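Local coordinates for Alpha/beta hydrolase fold protein (Ochrobactrum, PDB 4G9E) that hydrolyses the lactone ring of N-acyl homoserine lactones as an AHL-lactonase of the alpha/beta hydrolase fold, here with the ring-opened product N-butanoyl-L-homoserine bound, at residues A[94-99]-A[113-118]; A[16-21]-A[56-61]; A[10-15]-A[81-86]; A[215-220]-A[240-245]. All blocks are in the same frame, centred on the assembly; numbering follows the deposited sequence. Where two conformers were deposited one is given.

Contact 1. Residues A[94-99]-A[113-118]; sequences ADAVVF and ARYPEM
The phenol oxygen of Y115 reaches into the backbone that leads to strand 97-101, where A96 N donates to Y115 OH at 3.1 Å with an N-H...O angle of 163°. A96 N lies at the ring edge, close to its plane. The same hydroxyl is also hydrogen-bonded to the carbonyl O of I93, which fixes it between two backbone groups. One ring face is covered by A94 O, 3.2 Å from Y115 CZ and displaced from the centre toward the rim. A water donates to A94 O and accepts from E117 N.

Deeper in, V98 and M118 cross at about a right angle, V98 CG2 lying 3.7 Å from M118 CG. The backbones also approach through CA-H...O contacts, D95 CA to E117 O at 3.4 Å and M118 CA to A96 O at 3.5 Å.

Y115 CG stands anti to its backbone N (chi1 -168°), beside the carbonyl carbon. Y115 to M118 form a type I beta turn, closed by M118 N to Y115 O at 3.1 Å. Outside it, D95 makes a salt bridge to R119. The turn lies in the loop between helix 103-111 and strand 120-124, within the beta-alpha-beta crossover from strand 97-101 in the alpha/beta hydrolase fold.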
loop_
_atom_site.group_PDB
_atom_site.type_symbol
_atom_site.label_atom_id
_atom_site.label_comp_id
_atom_site.label_asym_id
_atom_site.label_seq_id
_atom_site.Cartn_x
_atom_site.Cartn_y
_atom_site.Cartn_z
ATOM N N ALA A 94 -2.756 17.745 2.928
ATOM C CA ALA A 94 -4.063 17.299 2.454
ATOM C C ALA A 94 -4.066 16.790 1.011
ATOM O O ALA A 94 -5.026 16.153 0.584
ATOM C CB ALA A 94 -5.085 18.417 2.616
ATOM N N ASP A 95 -2.999 17.061 0.261
ATOM C CA ASP A 95 -3.012 16.818 -1.183
ATOM C C ASP A 95 -1.915 15.883 -1.676
ATOM O O ASP A 95 -1.416 16.021 -2.797
ATOM C CB ASP A 95 -2.948 18.145 -1.941
ATOM C CG ASP A 95 -1.664 18.903 -1.681
ATOM O OD1 ASP A 95 -0.897 18.519 -0.772
ATOM O OD2 ASP A 95 -1.426 19.903 -2.386
ATOM N N ALA A 96 -1.541 14.919 -0.850
ATOM C CA ALA A 96 -0.558 13.939 -1.278
ATOM C C ALA A 96 -1.068 13.128 -2.454
ATOM O O ALA A 96 -2.272 12.883 -2.601
ATOM C CB ALA A 96 -0.201 13.016 -0.136
ATOM N N VAL A 97 -0.129 12.700 -3.287
ATOM C CA VAL A 97 -0.337 11.522 -4.121
ATOM C C VAL A 97 -0.144 10.318 -3.205
ATOM O O VAL A 97 0.706 10.353 -2.315
ATOM C CB VAL A 97 0.689 11.479 -5.287
ATOM C CG1 VAL A 97 0.540 10.203 -6.114
ATOM C CG2 VAL A 97 0.539 12.720 -6.166
ATOM N N VAL A 98 -0.949 9.273 -3.390
ATOM C CA VAL A 98 -0.833 8.076 -2.559
ATOM C C VAL A 98 -0.391 6.895 -3.405
ATOM O O VAL A 98 -0.947 6.651 -4.475
ATOM C CB VAL A 98 -2.156 7.763 -1.818
ATOM C CG1 VAL A 98 -2.037 6.459 -1.019
ATOM C CG2 VAL A 98 -2.517 8.937 -0.915
ATOM N N PHE A 99 0.629 6.189 -2.925
ATOM C CA PHE A 99 1.014 4.901 -3.475
ATOM C C PHE A 99 0.699 3.843 -2.427
ATOM O O PHE A 99 1.185 3.927 -1.301
ATOM C CB PHE A 99 2.511 4.847 -3.812
ATOM C CG PHE A 99 2.980 3.457 -4.108
ATOM C CD1 PHE A 99 2.636 2.853 -5.302
ATOM C CD2 PHE A 99 3.676 2.716 -3.159
ATOM C CE1 PHE A 99 3.016 1.549 -5.570
ATOM C CE2 PHE A 99 4.062 1.411 -3.423
ATOM C CZ PHE A 99 3.729 0.828 -4.628
ATOM N N ALA A 113 -12.484 8.291 -0.094
ATOM C CA ALA A 113 -13.612 8.992 0.508
ATOM C C ALA A 113 -13.212 9.883 1.683
ATOM O O ALA A 113 -13.923 10.824 2.022
ATOM C CB ALA A 113 -14.646 7.990 0.964
ATOM N N ARG A 114 -12.095 9.563 2.318
ATOM C CA ARG A 114 -11.668 10.203 3.553
ATOM C C ARG A 114 -10.671 11.335 3.359
ATOM O O ARG A 114 -10.481 12.149 4.256
ATOM C CB ARG A 114 -11.045 9.153 4.475
ATOM C CG ARG A 114 -12.032 8.085 4.927
ATOM C CD ARG A 114 -11.335 6.964 5.692
ATOM N NE ARG A 114 -12.325 6.119 6.347
ATOM C CZ ARG A 114 -12.987 5.131 5.761
ATOM N NH1 ARG A 114 -12.739 4.803 4.502
ATOM N NH2 ARG A 114 -13.900 4.455 6.447
ATOM N N TYR A 115 -10.031 11.356 2.191
ATOM C CA TYR A 115 -8.884 12.214 1.914
ATOM C C TYR A 115 -9.140 12.859 0.557
ATOM O O TYR A 115 -8.539 12.489 -0.449
ATOM C CB TYR A 115 -7.619 11.355 1.917
ATOM C CG TYR A 115 -6.308 12.111 1.918
ATOM C CD1 TYR A 115 -5.922 12.888 3.006
ATOM C CD2 TYR A 115 -5.436 12.022 0.843
ATOM C CE1 TYR A 115 -4.716 13.581 3.009
ATOM C CE2 TYR A 115 -4.222 12.704 0.841
ATOM C CZ TYR A 115 -3.868 13.477 1.923
ATOM O OH TYR A 115 -2.665 14.145 1.911
ATOM N N PRO A 116 -10.069 13.825 0.534
ATOM C CA PRO A 116 -10.693 14.301 -0.703
ATOM C C PRO A 116 -9.768 15.066 -1.642
ATOM O O PRO A 116 -10.079 15.163 -2.825
ATOM C CB PRO A 116 -11.820 15.217 -0.191
ATOM C CG PRO A 116 -11.356 15.661 1.151
ATOM C CD PRO A 116 -10.681 14.450 1.722
ATOM N N GLU A 117 -8.669 15.584 -1.140
ATOM C CA GLU A 117 -7.744 16.344 -1.999
ATOM C C GLU A 117 -6.572 15.489 -2.521
ATOM O O GLU A 117 -5.630 16.022 -3.128
ATOM C CB GLU A 117 -7.259 17.602 -1.295
ATOM C CG GLU A 117 -8.346 18.664 -1.113
ATOM C CD GLU A 117 -8.737 19.421 -2.442
ATOM O OE1 GLU A 117 -8.168 19.156 -3.548
ATOM O OE2 GLU A 117 -9.647 20.294 -2.370
ATOM N N MET A 118 -6.676 14.170 -2.320
ATOM C CA MET A 118 -5.704 13.239 -2.884
ATOM C C MET A 118 -5.499 13.562 -4.356
ATOM O O MET A 118 -6.467 13.667 -5.108
ATOM C CB MET A 118 -6.227 11.810 -2.748
ATOM C CG MET A 118 -5.139 10.756 -2.854
ATOM S SD MET A 118 -5.740 9.058 -2.930
ATOM C CE MET A 118 -6.549 8.892 -1.337
HETATM O O HOH W 1 -7.567 15.479 1.436
#

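Contact 2. Residues A[16-21]-A[56-61]; sequences AVRESE and APDLPG
In both R18 and D58 CG stands anti to the carbonyl carbon, beside the backbone N (chi1 -63° and -68°); the arginine then runs extended from CG to NE, and the two side chains cross at about a right angle. They bridge strands 13-19 and 52-57, antiparallel neighbours in the N-terminal part of the alpha/beta hydrolase sheet.

The guanidinium grips the carboxylate end-on with two nitrogens, one to each oxygen, although the two planes are 54° apart. The two bonds therefore differ: R18 NH2 meets D58 OD2 on its syn side at 2.9 Å, whereas R18 NH1 comes to D58 OD1, also at 2.9 Å, from above the carboxylate plane. The aspartate has further partners, OD1 accepting from G37 N and S36 OG and OD2 from K64 N, so this buried charge is met by several donors.

Along the backbone, A56 N to R18 O is short and nearly straight (2.8 Å), and D58 N to A16 O follows at 2.9 Å. Between these two bonds A56 O takes two donors from opposite faces of its plane: R18 N in a long bond of 3.3 Å from above the carbonyl plane, and R18 NH1 at 3.1 Å, with A56 O lying in the guanidinium plane.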
loop_
_atom_site.group_PDB
_atom_site.type_symbol
_atom_site.label_atom_id
_atom_site.label_comp_id
_atom_site.label_asym_id
_atom_site.label_seq_id
_atom_site.Cartn_x
_atom_site.Cartn_y
_atom_site.Cartn_z
ATOM N N ALA A 16 4.950 5.360 13.666
ATOM C CA ALA A 16 6.267 5.720 13.161
ATOM C C ALA A 16 6.142 6.281 11.748
ATOM O O ALA A 16 5.395 5.745 10.926
ATOM C CB ALA A 16 7.167 4.505 13.165
ATOM N N VAL A 17 6.885 7.350 11.466
ATOM C CA VAL A 17 6.847 8.014 10.167
ATOM C C VAL A 17 8.262 8.277 9.661
ATOM O O VAL A 17 9.092 8.810 10.391
ATOM C CB VAL A 17 6.109 9.370 10.253
ATOM C CG1 VAL A 17 6.067 10.042 8.891
ATOM C CG2 VAL A 17 4.699 9.183 10.797
ATOM N N ARG A 18 8.530 7.888 8.418
ATOM C CA ARG A 18 9.793 8.205 7.757
ATOM C C ARG A 18 9.498 9.207 6.667
ATOM O O ARG A 18 8.540 9.034 5.921
ATOM C CB ARG A 18 10.380 6.958 7.104
ATOM C CG ARG A 18 10.724 5.864 8.070
ATOM C CD ARG A 18 10.930 4.545 7.351
ATOM N NE ARG A 18 10.924 3.452 8.311
ATOM C CZ ARG A 18 9.816 2.920 8.821
ATOM N NH1 ARG A 18 8.624 3.373 8.452
ATOM N NH2 ARG A 18 9.902 1.934 9.703
ATOM N N GLU A 19 10.328 10.239 6.559
ATOM C CA GLU A 19 10.160 11.223 5.501
ATOM C C GLU A 19 11.490 11.518 4.833
ATOM O O GLU A 19 12.519 11.675 5.496
ATOM C CB GLU A 19 9.598 12.537 6.042
ATOM C CG GLU A 19 8.240 12.413 6.690
ATOM C CD GLU A 19 7.668 13.751 7.115
ATOM O OE1 GLU A 19 7.688 14.695 6.302
ATOM O OE2 GLU A 19 7.201 13.863 8.264
ATOM N N SER A 20 11.468 11.607 3.511
ATOM C CA SER A 20 12.623 12.111 2.789
ATOM C C SER A 20 12.663 13.640 2.887
ATOM O O SER A 20 11.715 14.268 3.366
ATOM C CB SER A 20 12.571 11.679 1.327
ATOM O OG SER A 20 11.608 12.434 0.611
ATOM N N GLU A 21 13.765 14.234 2.439
ATOM C CA GLU A 21 13.925 15.685 2.486
ATOM C C GLU A 21 13.599 16.360 1.157
ATOM O O GLU A 21 13.929 17.521 0.953
ATOM C CB GLU A 21 15.325 16.064 2.982
ATOM C CG GLU A 21 15.548 15.667 4.438
ATOM C CD GLU A 21 16.895 16.095 4.983
ATOM O OE1 GLU A 21 17.886 16.061 4.225
ATOM O OE2 GLU A 21 16.959 16.459 6.179
ATOM N N ALA A 56 6.550 7.606 4.516
ATOM C CA ALA A 56 6.369 6.154 4.602
ATOM C C ALA A 56 6.163 5.740 6.051
ATOM O O ALA A 56 7.128 5.442 6.755
ATOM C CB ALA A 56 7.570 5.422 4.006
ATOM N N PRO A 57 4.904 5.749 6.510
ATOM C CA PRO A 57 4.621 5.384 7.902
ATOM C C PRO A 57 4.555 3.882 8.097
ATOM O O PRO A 57 4.584 3.111 7.146
ATOM C CB PRO A 57 3.227 5.974 8.156
ATOM C CG PRO A 57 2.866 6.765 6.955
ATOM C CD PRO A 57 3.708 6.253 5.819
ATOM N N ASP A 58 4.465 3.478 9.354
ATOM C CA ASP A 58 4.153 2.100 9.697
ATOM C C ASP A 58 2.717 2.039 10.202
ATOM O O ASP A 58 2.324 2.799 11.088
ATOM C CB ASP A 58 5.099 1.579 10.775
ATOM C CG ASP A 58 6.530 1.439 10.279
ATOM O OD1 ASP A 58 6.719 1.308 9.057
ATOM O OD2 ASP A 58 7.465 1.453 11.105
ATOM N N LEU A 59 1.924 1.147 9.623
ATOM C CA LEU A 59 0.572 0.932 10.118
ATOM C C LEU A 59 0.593 0.494 11.577
ATOM O O LEU A 59 1.550 -0.143 12.025
ATOM C CB LEU A 59 -0.144 -0.139 9.303
ATOM C CG LEU A 59 -0.362 0.132 7.816
ATOM C CD1 LEU A 59 -0.959 -1.087 7.142
ATOM C CD2 LEU A 59 -1.234 1.370 7.602
ATOM N N PRO A 60 -0.473 0.810 12.324
ATOM C CA PRO A 60 -0.620 0.219 13.658
ATOM C C PRO A 60 -0.371 -1.286 13.581
ATOM O O PRO A 60 -0.804 -1.933 12.627
ATOM C CB PRO A 60 -2.080 0.521 14.004
ATOM C CG PRO A 60 -2.340 1.821 13.300
ATOM C CD PRO A 60 -1.601 1.696 11.985
ATOM N N GLY A 61 0.316 -1.831 14.581
ATOM C CA GLY A 61 0.614 -3.252 14.629
ATOM C C GLY A 61 1.768 -3.703 13.752
ATOM O O GLY A 61 2.066 -4.893 13.708
#

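Contact 3. Residues A[10-15]-A[81-86]; sequences TSHGRI and ADAMTE
A type I beta turn from T10 to G13, the hairpin connection between strands 4-10 and 13-19, meets helix 77-91, which packs against the sheet of the alpha/beta hydrolase fold. E86 reaches the turn from the helix, its CG anti to the backbone N (chi1 179°) and the chain extended beyond. Its carboxylate takes both donors of S11: the hydroxyl OG gives to E86 OE1 at 2.6 Å, and OE1 receives it on its syn lone pair, while S11 N gives to E86 OE2 at 2.8 Å, on the syn side but 30° out of the plane. S11 OG is also hydrogen-bonded to R73 NH1.

H12 lies flat against the helix. A83 CB stands over the centre of the imidazole, 3.6 Å from the centroid and 9° off the normal, a CH-pi contact. E86 OE1 approaches the ring edge, near its plane, and takes a weak bond from H12 ND1 at 3.4 Å.

The turn itself is stiffened from within, since T10 OG1 accepts from H12 N, an ST turn, and donates to G13 O.

Two good hydrogen bonds and one weak one converge on a single carboxylate, with R73 bound to the same serine hydroxyl. This pattern is consistent with a charged glutamate that fixes both the place and the rotation of the turn against the helix.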
loop_
_atom_site.group_PDB
_atom_site.type_symbol
_atom_site.label_atom_id
_atom_site.label_comp_id
_atom_site.label_asym_id
_atom_site.label_seq_id
_atom_site.Cartn_x
_atom_site.Cartn_y
_atom_site.Cartn_z
ATOM N N THR A 10 -1.220 9.178 17.924
ATOM C CA THR A 10 -2.517 9.259 17.272
ATOM C C THR A 10 -3.557 8.518 18.084
ATOM O O THR A 10 -3.235 7.824 19.049
ATOM C CB THR A 10 -2.506 8.652 15.847
ATOM O OG1 THR A 10 -2.545 7.218 15.925
ATOM C CG2 THR A 10 -1.275 9.113 15.064
ATOM N N SER A 11 -4.810 8.646 17.673
ATOM C CA SER A 11 -5.895 7.955 18.352
ATOM C C SER A 11 -5.790 6.443 18.208
ATOM O O SER A 11 -6.451 5.713 18.947
ATOM C CB SER A 11 -7.259 8.437 17.847
ATOM O OG SER A 11 -7.506 8.016 16.517
ATOM N N HIS A 12 -4.963 5.984 17.268
ATOM C CA HIS A 12 -4.777 4.562 17.024
ATOM C C HIS A 12 -3.588 3.992 17.781
ATOM O O HIS A 12 -3.431 2.772 17.878
ATOM C CB HIS A 12 -4.556 4.329 15.531
ATOM C CG HIS A 12 -5.787 4.503 14.705
ATOM N ND1 HIS A 12 -6.204 5.727 14.228
ATOM C CD2 HIS A 12 -6.703 3.601 14.284
ATOM C CE1 HIS A 12 -7.321 5.568 13.539
ATOM N NE2 HIS A 12 -7.651 4.289 13.568
ATOM N N GLY A 13 -2.745 4.873 18.303
ATOM C CA GLY A 13 -1.487 4.459 18.889
ATOM C C GLY A 13 -0.352 5.334 18.390
ATOM O O GLY A 13 -0.574 6.349 17.732
ATOM N N ARG A 14 0.872 4.949 18.715
ATOM C CA ARG A 14 2.029 5.727 18.308
ATOM C C ARG A 14 2.490 5.231 16.946
ATOM O O ARG A 14 2.868 4.076 16.799
ATOM C CB ARG A 14 3.145 5.601 19.342
ATOM C CG ARG A 14 4.235 6.648 19.189
ATOM C CD ARG A 14 5.297 6.508 20.265
ATOM N NE ARG A 14 6.025 5.248 20.147
ATOM C CZ ARG A 14 5.977 4.269 21.042
ATOM N NH1 ARG A 14 5.238 4.400 22.136
ATOM N NH2 ARG A 14 6.676 3.158 20.846
ATOM N N ILE A 15 2.442 6.114 15.956
ATOM C CA ILE A 15 2.754 5.720 14.591
ATOM C C ILE A 15 4.105 6.267 14.144
ATOM O O ILE A 15 4.383 7.464 14.247
ATOM C CB ILE A 15 1.627 6.124 13.614
ATOM C CG1 ILE A 15 0.361 5.323 13.936
ATOM C CG2 ILE A 15 2.059 5.902 12.169
ATOM C CD1 ILE A 15 -0.832 5.682 13.085
ATOM N N ALA A 81 -7.209 3.148 6.836
ATOM C CA ALA A 81 -7.440 4.368 6.065
ATOM C C ALA A 81 -7.735 5.534 6.995
ATOM O O ALA A 81 -7.258 6.651 6.774
ATOM C CB ALA A 81 -8.547 4.166 5.058
ATOM N N ASP A 82 -8.532 5.292 8.040
ATOM C CA ASP A 82 -8.762 6.319 9.051
ATOM C C ASP A 82 -7.441 6.733 9.685
ATOM O O ASP A 82 -7.152 7.923 9.813
ATOM C CB ASP A 82 -9.737 5.828 10.129
ATOM C CG ASP A 82 -11.180 5.941 9.703
ATOM O OD1 ASP A 82 -11.510 6.920 9.005
ATOM O OD2 ASP A 82 -11.983 5.060 10.062
ATOM N N ALA A 83 -6.634 5.751 10.070
ATOM C CA ALA A 83 -5.362 6.051 10.721
ATOM C C ALA A 83 -4.445 6.885 9.822
ATOM O O ALA A 83 -3.833 7.855 10.273
ATOM C CB ALA A 83 -4.662 4.762 11.155
ATOM N N MET A 84 -4.339 6.504 8.554
ATOM C CA MET A 84 -3.472 7.246 7.651
ATOM C C MET A 84 -4.009 8.650 7.389
ATOM O O MET A 84 -3.240 9.591 7.218
ATOM C CB MET A 84 -3.272 6.482 6.345
ATOM C CG MET A 84 -2.484 5.183 6.500
ATOM S SD MET A 84 -0.824 5.357 7.217
ATOM C CE MET A 84 -1.150 5.004 8.938
ATOM N N THR A 85 -5.329 8.790 7.357
ATOM C CA THR A 85 -5.916 10.106 7.175
ATOM C C THR A 85 -5.590 10.991 8.386
ATOM O O THR A 85 -5.276 12.170 8.233
ATOM C CB THR A 85 -7.436 10.018 6.918
ATOM O OG1 THR A 85 -7.683 9.234 5.744
ATOM C CG2 THR A 85 -8.008 11.405 6.697
ATOM N N GLU A 86 -5.644 10.411 9.583
ATOM C CA GLU A 86 -5.278 11.122 10.808
ATOM C C GLU A 86 -3.792 11.506 10.808
ATOM O O GLU A 86 -3.417 12.606 11.223
ATOM C CB GLU A 86 -5.634 10.283 12.046
ATOM C CG GLU A 86 -5.253 10.944 13.364
ATOM C CD GLU A 86 -5.672 10.146 14.587
ATOM O OE1 GLU A 86 -6.291 9.078 14.431
ATOM O OE2 GLU A 86 -5.382 10.599 15.715
#

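Contact 4. Residues A[215-220]-A[240-245]; sequences NGRDEP and THVIDN
R217 leaves the end of strand 211-216 and lies across V242, the two side chains crossing at about a right angle. Its CB begins the contact, 3.5 Å from V242 CG1 and 3.6 Å from I243 O. CG, anti to the backbone N (chi1 177°), keeps to the same methyl at 4.1 Å, and CD comes to 3.5 Å from D244 OD1. The chain bends at chi3 (-68°), which sets NE; from there NE donates to D244 OD1 at 2.9 Å in a salt bridge. That oxygen lies in the guanidinium plane, while NE approaches it on the syn side but 32° out of the carboxylate plane. One face of the guanidinium is covered by V242 CG1, offset toward the rim. At the tip, NH2 gives to a water that donates in turn to V242 O and D244 OD1.

The backbones beneath run in parallel, N215 paired with V242 and G216 with I243. N215 N to H241 O, I243 N to N215 O and R217 N to I243 O form the ladder. N215 OD1 turns elsewhere, to G125 N, and a water joins N215 ND2 to H241 O.

After the strand a type I turn from G216 to E219 delivers E219, whose OE1 is hydrogen-bonded to H248 ND1, an arrangement consistent with the acid of a Ser-His-Glu triad. The salt bridge and its water thus tie the edge strand 241-243 to the strand end just before that glutamate, in a solvent-facing setting where the charge pair probably contributes less than a buried one.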
loop_
_atom_site.group_PDB
_atom_site.type_symbol
_atom_site.label_atom_id
_atom_site.label_comp_id
_atom_site.label_asym_id
_atom_site.label_seq_id
_atom_site.Cartn_x
_atom_site.Cartn_y
_atom_site.Cartn_z
ATOM N N ASN A 215 1.950 -3.470 -11.799
ATOM C CA ASN A 215 2.220 -4.767 -11.176
ATOM C C ASN A 215 3.387 -5.475 -11.822
ATOM O O ASN A 215 3.699 -5.244 -12.989
ATOM C CB ASN A 215 1.007 -5.687 -11.270
ATOM C CG ASN A 215 -0.050 -5.322 -10.271
ATOM O OD1 ASN A 215 0.097 -5.598 -9.083
ATOM N ND2 ASN A 215 -1.107 -4.674 -10.731
ATOM N N GLY A 216 4.011 -6.373 -11.066
ATOM C CA GLY A 216 4.985 -7.287 -11.631
ATOM C C GLY A 216 4.312 -8.404 -12.412
ATOM O O GLY A 216 3.292 -8.949 -11.988
ATOM N N ARG A 217 4.892 -8.766 -13.552
ATOM C CA ARG A 217 4.323 -9.792 -14.418
ATOM C C ARG A 217 4.197 -11.133 -13.704
ATOM O O ARG A 217 3.277 -11.905 -13.972
ATOM C CB ARG A 217 5.177 -9.953 -15.683
ATOM C CG ARG A 217 4.702 -11.057 -16.617
ATOM C CD ARG A 217 5.335 -10.938 -18.005
ATOM N NE ARG A 217 4.856 -9.747 -18.706
ATOM C CZ ARG A 217 3.657 -9.648 -19.273
ATOM N NH1 ARG A 217 2.811 -10.671 -19.232
ATOM N NH2 ARG A 217 3.298 -8.524 -19.875
ATOM N N ASP A 218 5.133 -11.409 -12.802
ATOM C CA ASP A 218 5.180 -12.694 -12.118
ATOM C C ASP A 218 4.499 -12.621 -10.751
ATOM O O ASP A 218 4.815 -13.384 -9.843
ATOM C CB ASP A 218 6.627 -13.161 -12.004
ATOM C CG ASP A 218 7.292 -13.255 -13.355
ATOM O OD1 ASP A 218 6.626 -13.711 -14.309
ATOM O OD2 ASP A 218 8.459 -12.842 -13.476
ATOM N N GLU A 219 3.551 -11.699 -10.619
ATOM C CA GLU A 219 2.720 -11.586 -9.420
ATOM C C GLU A 219 2.259 -12.952 -8.925
ATOM O O GLU A 219 1.552 -13.656 -9.643
ATOM C CB GLU A 219 1.485 -10.743 -9.737
ATOM C CG GLU A 219 1.443 -9.410 -9.037
ATOM C CD GLU A 219 1.305 -9.536 -7.526
ATOM O OE1 GLU A 219 1.488 -8.510 -6.840
ATOM O OE2 GLU A 219 1.013 -10.642 -7.021
ATOM N N PRO A 220 2.641 -13.329 -7.692
ATOM C CA PRO A 220 2.200 -14.614 -7.132
ATOM C C PRO A 220 0.860 -14.538 -6.401
ATOM O O PRO A 220 0.290 -15.588 -6.098
ATOM C CB PRO A 220 3.307 -14.945 -6.131
ATOM C CG PRO A 220 3.792 -13.610 -5.674
ATOM C CD PRO A 220 3.687 -12.695 -6.867
ATOM N N THR A 240 -3.677 -0.879 -17.448
ATOM C CA THR A 240 -2.902 -1.377 -16.329
ATOM C C THR A 240 -1.502 -1.712 -16.848
ATOM O O THR A 240 -1.345 -2.152 -17.986
ATOM C CB THR A 240 -3.592 -2.573 -15.629
ATOM O OG1 THR A 240 -3.698 -3.681 -16.530
ATOM C CG2 THR A 240 -4.985 -2.176 -15.169
ATOM N N HIS A 241 -0.494 -1.461 -16.020
ATOM C CA HIS A 241 0.908 -1.590 -16.408
ATOM C C HIS A 241 1.527 -2.831 -15.785
ATOM O O HIS A 241 1.224 -3.168 -14.632
ATOM C CB HIS A 241 1.699 -0.364 -15.948
ATOM C CG HIS A 241 1.376 0.891 -16.698
ATOM N ND1 HIS A 241 1.621 1.036 -18.047
ATOM C CD2 HIS A 241 0.857 2.070 -16.282
ATOM C CE1 HIS A 241 1.251 2.244 -18.432
ATOM N NE2 HIS A 241 0.786 2.892 -17.380
ATOM N N VAL A 242 2.403 -3.493 -16.536
ATOM C CA VAL A 242 3.029 -4.720 -16.086
ATOM C C VAL A 242 4.535 -4.639 -16.317
ATOM O O VAL A 242 4.993 -4.298 -17.410
ATOM C CB VAL A 242 2.427 -5.940 -16.823
ATOM C CG1 VAL A 242 3.142 -7.217 -16.434
ATOM C CG2 VAL A 242 0.930 -6.046 -16.529
ATOM N N ILE A 243 5.295 -4.944 -15.271
ATOM C CA ILE A 243 6.751 -4.918 -15.307
ATOM C C ILE A 243 7.308 -6.338 -15.353
ATOM O O ILE A 243 7.027 -7.151 -14.481
ATOM C CB ILE A 243 7.300 -4.187 -14.069
ATOM C CG1 ILE A 243 6.854 -2.719 -14.079
ATOM C CG2 ILE A 243 8.818 -4.321 -13.995
ATOM C CD1 ILE A 243 7.132 -1.979 -12.785
ATOM N N ASP A 244 8.094 -6.641 -16.379
ATOM C CA ASP A 244 8.710 -7.958 -16.492
ATOM C C ASP A 244 9.731 -8.176 -15.379
ATOM O O ASP A 244 10.302 -7.223 -14.857
ATOM C CB ASP A 244 9.430 -8.106 -17.834
ATOM C CG ASP A 244 8.490 -8.073 -19.026
ATOM O OD1 ASP A 244 7.259 -8.119 -18.835
ATOM O OD2 ASP A 244 9.001 -8.019 -20.168
ATOM N N ASN A 245 9.960 -9.433 -15.020
ATOM C CA ASN A 245 11.017 -9.782 -14.069
ATOM C C ASN A 245 10.790 -9.156 -12.714
ATOM O O ASN A 245 11.726 -8.717 -12.043
ATOM C CB ASN A 245 12.392 -9.366 -14.595
ATOM C CG ASN A 245 12.659 -9.884 -15.977
ATOM O OD1 ASN A 245 13.073 -9.140 -16.863
ATOM N ND2 ASN A 245 12.400 -11.166 -16.181
HETATM O O HOH W 2 -1.171 -4.419 -13.624
HETATM O O HOH W 3 5.088 -6.251 -19.617
HETATM O O HOH W 4 8.395 -11.633 -16.055
#

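Overall arrangement
All four contacts reach one mixed eight-stranded sheet. Along the chain, contact 2 is nested inside the loop closed by contact 3, and contacts 1 and 4 follow in series. Contacts 2 and 3 share strand 13-19, have centres about 11 Å apart and touch, L59 and P57 packing on M84. Contact 3 also touches contact 1, about 15 Å away between centres, where R114 packs against A81 and T85, so helix 77-91 links the two. Contact 4 lies on the opposite side of the chain's centre from contacts 2 and 3, its centre about 31 Å from that of contact 3. The set thus spans the sheet from its N-terminal hairpin to its outermost strand 241-243, near a glutamate that fits the acid of a Ser-His-Glu triad.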